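Local coordinates for activating signal cointegrator 1 complex subunit 2 (Homo sapiens, PDB 6YXQ), which binds polyubiquitinated proteins and recruits the helicase ASCC3 and ALKBH3 to sites of DNA damage, this chain being the helical N-terminal part that interacts with ASCC3, at residues P33-D38 / F81-I86; D38-L43 / D88-K93; N68-L73 / R125-T130; P9-Q14 / H143-S148; S135-S140 / I184-T189. All blocks are in the same frame, centred on the assembly; numbering follows the deposited sequence.

Contact 1. Residues P33-D38 / F81-I86; sequences PEQKAD and FWCQVI
The flat carboxamide of Q84 meets the main chain of A37, whose O lies 9° from the amide plane on the NE2 side. Elsewhere on helix 78-87, one face of the F81 ring carries V85 CG1, offset toward the rim, and one face of the W82 indole carries F81 CE2; neither ring reaches residues 33-38. Q84 OE1 accepts from A37 N at 2.7 Å, in its own carbonyl plane, while Q84 NE2 donates to A37 O at 3.3 Å, arriving from above the plane of that peptide carbonyl. One primary amide thereby serves both polar main-chain groups of a single loop residue, a two-point pairing that fastens the loop after strand 25-29 to a helix. CG of Q84 is anti to the backbone N (chi1 -165°), and a bend at chi2 (73°) turns the amide across the loop. K36 CB sits 3.8 Å from Q84 OE1; the extended remainder of K36 runs off to bond F87 O through NZ. W72 of helix 53-75 packs against both A37 and Q84.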
# COMPACT_ATOMS: atom_id res chain seq x y z
N PRO B 33 -21.01 8.50 15.65
CA PRO B 33 -21.35 7.69 14.46
C PRO B 33 -22.11 8.41 13.35
O PRO B 33 -21.80 8.19 12.17
CB PRO B 33 -22.19 6.55 15.05
CG PRO B 33 -21.64 6.37 16.41
CD PRO B 33 -21.18 7.72 16.89
N GLU B 34 -23.11 9.24 13.67
CA GLU B 34 -23.90 9.84 12.59
C GLU B 34 -23.36 11.18 12.14
O GLU B 34 -23.86 11.72 11.15
CB GLU B 34 -25.37 9.95 13.00
CG GLU B 34 -25.95 8.60 13.37
CD GLU B 34 -26.68 8.62 14.68
OE1 GLU B 34 -26.18 9.23 15.65
OE2 GLU B 34 -27.75 7.98 14.76
N GLN B 35 -22.36 11.73 12.82
CA GLN B 35 -21.59 12.80 12.20
C GLN B 35 -20.73 12.27 11.05
O GLN B 35 -20.32 13.05 10.18
CB GLN B 35 -20.71 13.53 13.22
CG GLN B 35 -20.56 15.02 12.91
CD GLN B 35 -19.27 15.63 13.44
OE1 GLN B 35 -18.72 15.17 14.43
NE2 GLN B 35 -18.78 16.67 12.76
N LYS B 36 -20.44 10.97 11.03
CA LYS B 36 -19.77 10.37 9.88
C LYS B 36 -20.64 10.52 8.64
O LYS B 36 -21.87 10.57 8.72
CB LYS B 36 -19.47 8.89 10.14
CG LYS B 36 -20.41 7.92 9.43
CD LYS B 36 -20.23 6.47 9.88
CE LYS B 36 -21.23 5.55 9.19
NZ LYS B 36 -21.14 4.14 9.67
N ALA B 37 -19.98 10.62 7.49
CA ALA B 37 -20.70 10.70 6.23
C ALA B 37 -21.17 9.31 5.79
O ALA B 37 -20.64 8.28 6.21
CB ALA B 37 -19.82 11.32 5.14
N ASP B 38 -22.19 9.30 4.94
CA ASP B 38 -22.77 8.05 4.48
C ASP B 38 -22.11 7.52 3.21
O ASP B 38 -22.68 6.66 2.54
CB ASP B 38 -24.28 8.21 4.23
CG ASP B 38 -25.06 6.94 4.55
OD1 ASP B 38 -25.12 6.04 3.69
OD2 ASP B 38 -25.60 6.85 5.67
N PHE B 81 -12.90 13.93 8.92
CA PHE B 81 -12.09 12.83 8.41
C PHE B 81 -11.89 11.77 9.48
O PHE B 81 -12.00 10.57 9.21
CB PHE B 81 -10.73 13.35 7.93
CG PHE B 81 -9.67 12.28 7.83
CD1 PHE B 81 -9.61 11.44 6.72
CD2 PHE B 81 -8.73 12.11 8.84
CE1 PHE B 81 -8.63 10.46 6.62
CE2 PHE B 81 -7.75 11.12 8.74
CZ PHE B 81 -7.70 10.30 7.63
N TRP B 82 -11.59 12.20 10.71
CA TRP B 82 -11.38 11.24 11.79
C TRP B 82 -12.67 10.54 12.16
O TRP B 82 -12.67 9.33 12.44
CB TRP B 82 -10.76 11.95 12.99
CG TRP B 82 -9.26 11.97 12.94
CD1 TRP B 82 -8.46 13.05 12.70
CD2 TRP B 82 -8.39 10.86 13.13
NE1 TRP B 82 -7.14 12.68 12.73
CE2 TRP B 82 -7.07 11.33 12.99
CE3 TRP B 82 -8.59 9.50 13.41
CZ2 TRP B 82 -5.96 10.50 13.12
CZ3 TRP B 82 -7.48 8.67 13.53
CH2 TRP B 82 -6.19 9.18 13.39
N CYS B 83 -13.79 11.26 12.16
CA CYS B 83 -15.09 10.62 12.34
C CYS B 83 -15.29 9.52 11.31
O CYS B 83 -15.67 8.39 11.65
CB CYS B 83 -16.22 11.65 12.23
SG CYS B 83 -16.40 12.73 13.65
N GLN B 84 -15.04 9.83 10.04
CA GLN B 84 -15.23 8.85 8.98
C GLN B 84 -14.35 7.63 9.21
O GLN B 84 -14.84 6.49 9.18
CB GLN B 84 -14.94 9.49 7.62
CG GLN B 84 -15.44 8.69 6.43
CD GLN B 84 -16.95 8.72 6.28
OE1 GLN B 84 -17.62 9.58 6.85
NE2 GLN B 84 -17.48 7.78 5.52
N VAL B 85 -13.06 7.84 9.48
CA VAL B 85 -12.14 6.70 9.59
C VAL B 85 -12.47 5.84 10.81
O VAL B 85 -12.30 4.62 10.79
CB VAL B 85 -10.67 7.16 9.63
CG1 VAL B 85 -10.37 8.08 8.46
CG2 VAL B 85 -10.32 7.82 10.94
N ILE B 86 -12.96 6.46 11.88
CA ILE B 86 -13.25 5.68 13.07
C ILE B 86 -14.54 4.90 12.91
O ILE B 86 -14.62 3.73 13.30
CB ILE B 86 -13.27 6.60 14.30
CG1 ILE B 86 -11.87 7.14 14.58
CG2 ILE B 86 -13.82 5.86 15.52
CD1 ILE B 86 -11.80 8.04 15.79

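Contact 2. Residues D38-L43 / D88-K93; sequences DRYFVL and DETLQK
F41 makes the first shell of contacts from the loop, with its CG beside the backbone N (chi1 -85°) and its ring against the first turn of helix 89-101. L91 CB stands over one face, 4.2 Å from the ring centroid and 15° off the normal, a CH-pi contact, and L91 CD1 meets F41 CE2 at 3.9 Å as the two side chains run alongside each other. T90 OG1 and D88 OD2 approach the ring edge. T90 OG1 also receives a weak hydrogen bond from F41 N (3.3 Å). D88, the N-cap residue, positions T90: D88 OD1 accepts from T90 OG1, setting the rotation of that hydroxyl, and, weakly, from T90 N (2.8 Å) and L91 N (3.5 Å). Farther along, L43 CD2 rests 3.8 Å from K93 O, and both residues pack on Y26 of the ASCC3 chain. The helix N-terminus should favour the charged form of D88, whereas R39 O, an acceptor 3.1 Å from D88 OD2, would oppose it.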
# COMPACT_ATOMS: atom_id res chain seq x y z
N ASP B 38 -22.19 9.30 4.94
CA ASP B 38 -22.77 8.05 4.48
C ASP B 38 -22.11 7.52 3.21
O ASP B 38 -22.68 6.66 2.54
CB ASP B 38 -24.28 8.21 4.23
CG ASP B 38 -25.06 6.94 4.55
OD1 ASP B 38 -25.12 6.04 3.69
OD2 ASP B 38 -25.60 6.85 5.67
N ARG B 39 -20.91 8.01 2.88
CA ARG B 39 -20.23 7.55 1.68
C ARG B 39 -19.84 6.08 1.82
O ARG B 39 -19.08 5.71 2.72
CB ARG B 39 -19.00 8.39 1.39
CG ARG B 39 -18.34 8.02 0.08
CD ARG B 39 -17.41 9.12 -0.36
NE ARG B 39 -17.60 9.57 -1.73
CZ ARG B 39 -17.92 10.81 -2.07
NH1 ARG B 39 -18.06 11.15 -3.34
NH2 ARG B 39 -18.11 11.72 -1.11
N TYR B 40 -20.36 5.25 0.93
CA TYR B 40 -19.98 3.85 0.87
C TYR B 40 -18.57 3.71 0.29
O TYR B 40 -18.15 4.50 -0.57
CB TYR B 40 -20.98 3.10 0.02
CG TYR B 40 -20.97 1.60 0.12
CD1 TYR B 40 -21.64 0.95 1.15
CD2 TYR B 40 -20.35 0.83 -0.85
CE1 TYR B 40 -21.64 -0.43 1.23
CE2 TYR B 40 -20.35 -0.54 -0.78
CZ TYR B 40 -20.99 -1.17 0.26
OH TYR B 40 -20.99 -2.54 0.31
N PHE B 41 -17.85 2.70 0.75
CA PHE B 41 -16.52 2.37 0.26
C PHE B 41 -16.53 0.94 -0.26
O PHE B 41 -16.92 0.02 0.47
CB PHE B 41 -15.47 2.50 1.36
CG PHE B 41 -14.94 3.89 1.53
CD1 PHE B 41 -15.60 4.81 2.35
CD2 PHE B 41 -13.76 4.28 0.92
CE1 PHE B 41 -15.10 6.09 2.52
CE2 PHE B 41 -13.26 5.55 1.09
CZ PHE B 41 -13.93 6.46 1.89
N VAL B 42 -16.10 0.74 -1.50
CA VAL B 42 -15.99 -0.60 -2.05
C VAL B 42 -14.56 -1.11 -1.88
O VAL B 42 -13.61 -0.35 -1.70
CB VAL B 42 -16.42 -0.68 -3.53
CG1 VAL B 42 -17.80 -0.14 -3.69
CG2 VAL B 42 -15.43 0.05 -4.43
N LEU B 43 -14.43 -2.43 -1.94
CA LEU B 43 -13.14 -3.08 -1.80
C LEU B 43 -12.32 -2.94 -3.07
O LEU B 43 -12.84 -2.67 -4.16
CB LEU B 43 -13.32 -4.56 -1.45
CG LEU B 43 -14.23 -4.80 -0.25
CD1 LEU B 43 -15.06 -6.05 -0.46
CD2 LEU B 43 -13.43 -4.90 1.04
N ASP B 88 -16.70 4.41 9.98
CA ASP B 88 -17.07 3.74 8.74
C ASP B 88 -16.22 2.49 8.59
O ASP B 88 -15.02 2.58 8.29
CB ASP B 88 -16.88 4.67 7.54
CG ASP B 88 -17.43 4.09 6.26
OD1 ASP B 88 -17.65 2.86 6.20
OD2 ASP B 88 -17.65 4.86 5.30
N GLU B 89 -16.83 1.33 8.77
CA GLU B 89 -16.08 0.09 8.63
C GLU B 89 -15.67 -0.16 7.19
O GLU B 89 -14.59 -0.72 6.94
CB GLU B 89 -16.89 -1.09 9.19
CG GLU B 89 -18.08 -1.50 8.34
CD GLU B 89 -18.62 -2.86 8.73
OE1 GLU B 89 -18.53 -3.23 9.92
OE2 GLU B 89 -19.13 -3.57 7.84
N THR B 90 -16.48 0.27 6.22
CA THR B 90 -16.14 0.05 4.81
C THR B 90 -14.81 0.70 4.46
O THR B 90 -14.02 0.12 3.70
CB THR B 90 -17.25 0.59 3.89
OG1 THR B 90 -17.27 2.03 3.95
CG2 THR B 90 -18.60 0.04 4.31
N LEU B 91 -14.53 1.88 5.02
CA LEU B 91 -13.28 2.57 4.74
C LEU B 91 -12.07 1.73 5.12
O LEU B 91 -11.17 1.49 4.30
CB LEU B 91 -13.26 3.90 5.48
CG LEU B 91 -11.94 4.63 5.69
CD1 LEU B 91 -11.20 4.82 4.38
CD2 LEU B 91 -12.28 5.97 6.26
N GLN B 92 -12.02 1.29 6.38
CA GLN B 92 -10.87 0.51 6.84
C GLN B 92 -10.74 -0.78 6.05
O GLN B 92 -9.63 -1.20 5.71
CB GLN B 92 -10.97 0.23 8.34
CG GLN B 92 -9.82 -0.60 8.90
CD GLN B 92 -10.12 -2.09 8.90
OE1 GLN B 92 -9.22 -2.92 8.73
NE2 GLN B 92 -11.38 -2.44 9.10
N LYS B 93 -11.86 -1.44 5.75
CA LYS B 93 -11.80 -2.68 5.00
C LYS B 93 -11.32 -2.44 3.57
O LYS B 93 -10.61 -3.26 3.00
CB LYS B 93 -13.15 -3.38 5.02
CG LYS B 93 -13.71 -3.54 6.43
CD LYS B 93 -14.53 -4.80 6.57
CE LYS B 93 -15.24 -5.14 5.28
NZ LYS B 93 -16.36 -6.09 5.51

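Contact 3. Residues N68-L73 / R125-T130; sequences NDLDWL and RSVFLT
L70 projects from helix 53-75 at helix 114-135 and shows how a single leucine can fit itself among several residues of a facing helix. Its CB lies beside OG of S126, the residue nearest to it across the contact (CA atoms 6.5 Å apart). L70 CG, placed beside the backbone N (chi1 -78°), continues past S126 OG at 3.6 Å. L70 CD1 stays near S126 OG (3.5 Å) and reaches V127 CG2 at 3.9 Å, an apolar contact between obliquely crossing chains, and L70 CD2 comes within 3.8 Å of T130 OG1, crossing that side chain at about a right angle. One turn later, L73 CD2 meets the methyl CG2 of T130 at 3.9 Å, so T130 offers its oxygen to one leucine and its carbon to the next. The short segments run broadly the same way, inclined by 38°, with their axes 9.9 Å apart, a helix-helix interface of a predominantly helical chain. On the flanks, D71 forms a salt bridge with R122, and F128 meets F173 of the ASCC3 chain. T130 OG1 donates back to S126 O at 2.8 Å from above the carbonyl plane, and that oxygen also takes T130 N. The threonine's proton is thus spent within its own helix, which lets T130 OG1 lie buried against leucine carbons; cohesion between these segments comes from apolar contact.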
# COMPACT_ATOMS: atom_id res chain seq x y z
N ASN B 68 -11.90 8.10 -6.12
CA ASN B 68 -12.72 9.28 -5.87
C ASN B 68 -13.07 9.40 -4.39
O ASN B 68 -12.97 10.49 -3.80
CB ASN B 68 -13.99 9.23 -6.73
CG ASN B 68 -13.71 9.50 -8.21
OD1 ASN B 68 -12.66 10.03 -8.57
ND2 ASN B 68 -14.65 9.11 -9.07
N ASP B 69 -13.45 8.28 -3.77
CA ASP B 69 -13.74 8.32 -2.34
C ASP B 69 -12.51 8.77 -1.54
O ASP B 69 -12.63 9.55 -0.59
CB ASP B 69 -14.23 6.96 -1.87
CG ASP B 69 -15.54 6.56 -2.51
OD1 ASP B 69 -16.35 7.45 -2.85
OD2 ASP B 69 -15.77 5.34 -2.66
N LEU B 70 -11.32 8.30 -1.93
CA LEU B 70 -10.13 8.65 -1.16
C LEU B 70 -9.73 10.11 -1.38
O LEU B 70 -9.26 10.78 -0.45
CB LEU B 70 -8.98 7.72 -1.53
CG LEU B 70 -8.96 6.31 -0.92
CD1 LEU B 70 -7.93 5.44 -1.60
CD2 LEU B 70 -8.69 6.38 0.57
N ASP B 71 -9.91 10.62 -2.60
CA ASP B 71 -9.69 12.04 -2.86
C ASP B 71 -10.57 12.88 -1.95
O ASP B 71 -10.10 13.84 -1.31
CB ASP B 71 -9.97 12.35 -4.33
CG ASP B 71 -8.84 11.94 -5.25
OD1 ASP B 71 -7.71 11.71 -4.76
OD2 ASP B 71 -9.09 11.85 -6.47
N TRP B 72 -11.85 12.52 -1.86
CA TRP B 72 -12.78 13.27 -1.01
C TRP B 72 -12.40 13.15 0.46
O TRP B 72 -12.49 14.12 1.23
CB TRP B 72 -14.19 12.76 -1.24
CG TRP B 72 -15.15 13.09 -0.16
CD1 TRP B 72 -15.79 14.27 0.04
CD2 TRP B 72 -15.58 12.21 0.90
NE1 TRP B 72 -16.60 14.19 1.14
CE2 TRP B 72 -16.49 12.94 1.69
CE3 TRP B 72 -15.27 10.90 1.25
CZ2 TRP B 72 -17.10 12.39 2.81
CZ3 TRP B 72 -15.89 10.35 2.37
CH2 TRP B 72 -16.79 11.09 3.13
N LEU B 73 -11.98 11.95 0.88
CA LEU B 73 -11.56 11.72 2.25
C LEU B 73 -10.37 12.60 2.63
O LEU B 73 -10.31 13.13 3.75
CB LEU B 73 -11.21 10.24 2.42
CG LEU B 73 -10.98 9.74 3.84
CD1 LEU B 73 -12.32 9.54 4.52
CD2 LEU B 73 -10.18 8.46 3.80
N ARG B 125 -0.48 6.98 -4.23
CA ARG B 125 -0.25 8.23 -3.52
C ARG B 125 -1.35 8.50 -2.50
O ARG B 125 -1.07 8.89 -1.35
CB ARG B 125 -0.16 9.39 -4.52
CG ARG B 125 0.18 10.72 -3.88
CD ARG B 125 0.58 11.77 -4.90
NE ARG B 125 1.14 12.95 -4.24
CZ ARG B 125 0.51 14.11 -4.12
NH1 ARG B 125 -0.70 14.27 -4.63
NH2 ARG B 125 1.10 15.12 -3.48
N SER B 126 -2.60 8.28 -2.89
CA SER B 126 -3.70 8.62 -2.00
C SER B 126 -3.69 7.75 -0.75
O SER B 126 -3.93 8.23 0.36
CB SER B 126 -5.03 8.51 -2.73
OG SER B 126 -6.08 8.37 -1.80
N VAL B 127 -3.42 6.45 -0.92
CA VAL B 127 -3.38 5.54 0.22
C VAL B 127 -2.25 5.93 1.17
O VAL B 127 -2.43 5.95 2.40
CB VAL B 127 -3.24 4.09 -0.26
CG1 VAL B 127 -2.84 3.20 0.91
CG2 VAL B 127 -4.53 3.62 -0.91
N PHE B 128 -1.07 6.23 0.63
CA PHE B 128 0.02 6.65 1.50
C PHE B 128 -0.36 7.90 2.29
O PHE B 128 -0.07 8.01 3.48
CB PHE B 128 1.29 6.90 0.71
CG PHE B 128 2.43 7.39 1.56
CD1 PHE B 128 3.09 6.52 2.40
CD2 PHE B 128 2.81 8.72 1.52
CE1 PHE B 128 4.14 6.97 3.20
CE2 PHE B 128 3.86 9.17 2.32
CZ PHE B 128 4.52 8.30 3.15
N LEU B 129 -1.02 8.86 1.63
CA LEU B 129 -1.36 10.10 2.34
C LEU B 129 -2.42 9.87 3.41
O LEU B 129 -2.35 10.47 4.49
CB LEU B 129 -1.82 11.17 1.35
CG LEU B 129 -0.78 11.56 0.30
CD1 LEU B 129 -1.46 11.95 -0.99
CD2 LEU B 129 0.12 12.68 0.79
N THR B 130 -3.39 9.00 3.14
CA THR B 130 -4.37 8.64 4.15
C THR B 130 -3.70 8.03 5.38
O THR B 130 -4.00 8.39 6.53
CB THR B 130 -5.38 7.66 3.56
OG1 THR B 130 -5.93 8.22 2.36
CG2 THR B 130 -6.50 7.38 4.55

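Contact 4. Residues P9-Q14 / H143-S148; sequences PLDQLQ and HFISPS
P9 lays its pyrrolidine ring against one face of the F144 phenyl, with CB 3.9 Å from the ring centroid and 27° off the normal, a CH-pi contact displaced toward the rim. P9 CB is 3.5 Å from F144 CE2, and P9 CD meets F144 CZ. Beside the overlap, L10 N donates to F144 O at 2.9 Å, nearly along the C=O axis, joining the two segments main chain to main chain. D11 then turns its carboxylate to S146: S146 N donates to D11 OD2 at 3.2 Å in an almost straight bond (175°), from above the carboxylate plane, and S146 OG lies within hydrogen-bonding distance of both carboxylate oxygens. An acid is so gripped by the amide and hydroxyl of one serine. I145 CG1 packs 4.1 Å from L10 CB. The contact ties the N-terminal loop ahead of strand 14-18 to the residues that lead into helix 147-156, while L10 and I145 both rest on H78 and W82 of helix 78-87.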
# COMPACT_ATOMS: atom_id res chain seq x y z
N PRO B 9 -8.15 19.45 22.25
CA PRO B 9 -7.95 18.26 21.41
C PRO B 9 -9.26 17.58 21.08
O PRO B 9 -10.23 17.63 21.84
CB PRO B 9 -7.05 17.36 22.27
CG PRO B 9 -7.24 17.84 23.66
CD PRO B 9 -7.52 19.31 23.57
N LEU B 10 -9.26 16.90 19.93
CA LEU B 10 -10.49 16.44 19.30
C LEU B 10 -11.26 15.46 20.18
O LEU B 10 -12.49 15.51 20.23
CB LEU B 10 -10.17 15.78 17.96
CG LEU B 10 -11.34 15.23 17.16
CD1 LEU B 10 -12.38 16.30 16.92
CD2 LEU B 10 -10.84 14.66 15.84
N ASP B 11 -10.55 14.56 20.87
CA ASP B 11 -11.23 13.49 21.59
C ASP B 11 -12.16 14.04 22.66
O ASP B 11 -13.23 13.46 22.91
CB ASP B 11 -10.21 12.53 22.21
CG ASP B 11 -9.05 13.26 22.84
OD1 ASP B 11 -8.76 13.00 24.03
OD2 ASP B 11 -8.43 14.10 22.15
N GLN B 12 -11.79 15.15 23.30
CA GLN B 12 -12.59 15.72 24.37
C GLN B 12 -13.38 16.96 23.95
O GLN B 12 -14.09 17.54 24.79
CB GLN B 12 -11.70 16.04 25.58
CG GLN B 12 -10.61 17.08 25.33
CD GLN B 12 -9.67 17.22 26.52
OE1 GLN B 12 -9.64 16.37 27.41
NE2 GLN B 12 -8.90 18.31 26.54
N LEU B 13 -13.30 17.37 22.69
CA LEU B 13 -14.04 18.54 22.24
C LEU B 13 -15.50 18.19 22.00
O LEU B 13 -15.83 17.12 21.47
CB LEU B 13 -13.42 19.13 20.96
CG LEU B 13 -14.10 20.38 20.38
CD1 LEU B 13 -13.08 21.23 19.64
CD2 LEU B 13 -15.26 20.06 19.43
N GLN B 14 -16.38 19.11 22.39
CA GLN B 14 -17.82 18.92 22.30
C GLN B 14 -18.40 19.81 21.21
O GLN B 14 -17.99 20.97 21.06
CB GLN B 14 -18.48 19.25 23.65
CG GLN B 14 -17.74 18.66 24.84
CD GLN B 14 -18.35 17.36 25.29
OE1 GLN B 14 -19.46 17.01 24.90
NE2 GLN B 14 -17.61 16.61 26.10
N HIS B 143 -5.83 21.31 15.40
CA HIS B 143 -6.39 20.00 15.10
C HIS B 143 -5.40 18.92 15.54
O HIS B 143 -4.47 18.56 14.82
CB HIS B 143 -6.70 19.91 13.62
CG HIS B 143 -7.62 20.99 13.15
ND1 HIS B 143 -8.96 21.01 13.45
CD2 HIS B 143 -7.38 22.10 12.41
CE1 HIS B 143 -9.52 22.08 12.91
NE2 HIS B 143 -8.58 22.76 12.27
N PHE B 144 -5.63 18.38 16.74
CA PHE B 144 -4.74 17.40 17.31
C PHE B 144 -5.54 16.49 18.24
O PHE B 144 -6.68 16.79 18.59
CB PHE B 144 -3.57 18.08 18.05
CG PHE B 144 -3.97 18.82 19.30
CD1 PHE B 144 -4.64 20.03 19.23
CD2 PHE B 144 -3.63 18.33 20.55
CE1 PHE B 144 -4.99 20.72 20.38
CE2 PHE B 144 -3.97 19.01 21.70
CZ PHE B 144 -4.65 20.21 21.62
N ILE B 145 -4.93 15.36 18.61
CA ILE B 145 -5.60 14.36 19.44
C ILE B 145 -4.70 14.00 20.61
O ILE B 145 -3.47 13.93 20.46
CB ILE B 145 -5.96 13.10 18.62
CG1 ILE B 145 -6.79 13.48 17.39
CG2 ILE B 145 -6.71 12.11 19.48
CD1 ILE B 145 -7.23 12.30 16.54
N SER B 146 -5.31 13.77 21.77
CA SER B 146 -4.57 13.37 22.96
C SER B 146 -3.79 12.09 22.68
O SER B 146 -4.36 11.12 22.19
CB SER B 146 -5.49 13.15 24.15
OG SER B 146 -6.54 14.09 24.17
N PRO B 147 -2.50 12.04 23.02
CA PRO B 147 -1.70 10.83 22.73
C PRO B 147 -2.33 9.53 23.22
O PRO B 147 -2.42 8.57 22.44
CB PRO B 147 -0.37 11.13 23.42
CG PRO B 147 -0.28 12.63 23.42
CD PRO B 147 -1.68 13.12 23.59
N SER B 148 -2.78 9.47 24.48
CA SER B 148 -3.34 8.23 25.04
C SER B 148 -4.63 7.83 24.34
O SER B 148 -4.85 6.65 24.05
CB SER B 148 -3.55 8.37 26.56
OG SER B 148 -3.93 9.69 26.95

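Contact 5. Residues S135-S140 / I184-T189; sequences STHKES and IGNIFT
N186 is the tight centre of this contact: its amide nitrogen has one acceptor on the last residue of helix 114-135 and one in the turn after it. N186 ND2 donates to S135 O at 2.7 Å, nearly along the C=O axis and 3° from the amide plane, and to H137 ND1 at 3.2 Å. With CG anti to the backbone N (chi1 -168°), the carboxamide reaches both. Its plane is inclined 31° to the imidazole, and the second bond is tilted out of the ring plane. Next to it, the methyl CG2 of I187 packs on S135 CB at 3.9 Å. Beyond H137 the contact loosens: K138 CG lies over the imidazole centre, but the K138 amine leads away, and S140 is exposed. The asparagine therefore supplies a donor to a carbonyl at a helix C-terminus, where main-chain N-H groups run out. Q190 NE2 bonds N186 OD1, fixing the amide's orientation. Because H137 accepts through ND1, the imidazole is probably neutral, with its proton on NE2.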
# COMPACT_ATOMS: atom_id res chain seq x y z
N SER B 135 -1.58 8.28 10.97
CA SER B 135 -0.41 8.11 11.82
C SER B 135 -0.10 9.39 12.59
O SER B 135 0.47 9.32 13.69
CB SER B 135 0.79 7.69 10.99
OG SER B 135 1.10 8.70 10.04
N THR B 136 -0.45 10.55 12.04
CA THR B 136 -0.20 11.81 12.73
C THR B 136 -1.28 12.07 13.78
O THR B 136 -2.48 12.00 13.48
CB THR B 136 -0.16 12.98 11.75
OG1 THR B 136 0.48 12.57 10.53
CG2 THR B 136 0.60 14.16 12.36
N HIS B 137 -0.86 12.38 15.00
CA HIS B 137 -1.80 12.77 16.06
C HIS B 137 -1.87 14.28 16.25
O HIS B 137 -2.68 14.75 17.05
CB HIS B 137 -1.44 12.09 17.39
CG HIS B 137 -0.11 12.49 17.95
ND1 HIS B 137 1.07 12.36 17.25
CD2 HIS B 137 0.22 13.01 19.16
CE1 HIS B 137 2.07 12.78 18.00
NE2 HIS B 137 1.59 13.19 19.16
N LYS B 138 -1.04 15.04 15.53
CA LYS B 138 -0.99 16.49 15.63
C LYS B 138 -1.00 17.06 14.20
O LYS B 138 0.03 17.50 13.70
CB LYS B 138 0.25 16.96 16.40
CG LYS B 138 0.44 16.32 17.78
CD LYS B 138 -0.62 16.80 18.75
CE LYS B 138 -0.36 16.43 20.20
NZ LYS B 138 -0.16 17.63 21.05
N GLU B 139 -2.17 17.02 13.55
CA GLU B 139 -2.26 17.54 12.18
C GLU B 139 -1.81 18.99 12.11
O GLU B 139 -1.08 19.38 11.19
CB GLU B 139 -3.69 17.38 11.64
CG GLU B 139 -3.79 17.59 10.12
CD GLU B 139 -5.01 16.92 9.50
OE1 GLU B 139 -5.63 17.54 8.61
OE2 GLU B 139 -5.35 15.79 9.89
N SER B 140 -2.24 19.81 13.08
CA SER B 140 -1.64 21.12 13.35
C SER B 140 -2.24 21.68 14.64
O SER B 140 -3.05 21.03 15.31
CB SER B 140 -1.84 22.10 12.19
OG SER B 140 -3.21 22.35 11.93
N ILE B 184 5.58 5.13 11.52
CA ILE B 184 5.60 3.86 12.24
C ILE B 184 6.09 4.08 13.67
O ILE B 184 5.51 3.56 14.63
CB ILE B 184 6.45 2.82 11.50
CG1 ILE B 184 6.00 2.71 10.04
CG2 ILE B 184 6.32 1.47 12.17
CD1 ILE B 184 4.67 2.01 9.85
N GLY B 185 7.18 4.84 13.81
CA GLY B 185 7.67 5.15 15.14
C GLY B 185 6.64 5.85 15.99
O GLY B 185 6.53 5.58 17.19
N ASN B 186 5.84 6.72 15.38
CA ASN B 186 4.83 7.43 16.14
C ASN B 186 3.71 6.50 16.60
O ASN B 186 3.26 6.60 17.74
CB ASN B 186 4.25 8.59 15.33
CG ASN B 186 3.41 9.53 16.18
OD1 ASN B 186 3.83 9.96 17.25
ND2 ASN B 186 2.21 9.84 15.70
N ILE B 187 3.26 5.60 15.73
CA ILE B 187 2.17 4.73 16.17
C ILE B 187 2.66 3.76 17.23
O ILE B 187 1.96 3.50 18.22
CB ILE B 187 1.49 4.01 14.98
CG1 ILE B 187 2.30 2.82 14.48
CG2 ILE B 187 1.22 4.99 13.84
CD1 ILE B 187 1.68 2.18 13.27
N PHE B 188 3.90 3.26 17.10
CA PHE B 188 4.44 2.40 18.16
C PHE B 188 4.67 3.17 19.45
O PHE B 188 4.54 2.60 20.54
CB PHE B 188 5.74 1.76 17.69
CG PHE B 188 5.55 0.48 16.93
CD1 PHE B 188 5.43 0.49 15.55
CD2 PHE B 188 5.48 -0.73 17.59
CE1 PHE B 188 5.26 -0.69 14.84
CE2 PHE B 188 5.30 -1.91 16.90
CZ PHE B 188 5.19 -1.88 15.52
N THR B 189 5.03 4.46 19.36
CA THR B 189 5.22 5.26 20.56
C THR B 189 3.89 5.52 21.26
O THR B 189 3.77 5.35 22.48
CB THR B 189 5.90 6.58 20.20
OG1 THR B 189 7.09 6.32 19.45
CG2 THR B 189 6.27 7.34 21.46

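Contacts 1, 2 and 3 form one cluster. Contacts 1 and 2, centres 10 Å apart, share D38 and are successive fastenings of the loop after strand 25-29 to consecutive helices. Contact 3 joins them through a salt bridge from R39 NE of contact 2 to D69 OD1 at 2.7 Å, and K36 of the ASCC3 chain reaches the same oxygen. Contact 4 closes the longest loop, enclosing contacts 1 to 3 in sequence; it meets contact 1 where W82 packs on L10 and I145. Contact 5, centre 13 Å from contact 4, is linked to it by a probable hydrogen bond from I145 N to H137 O (2.8 Å). ASCC3 touches residues of contacts 1, 2, 3 and 5.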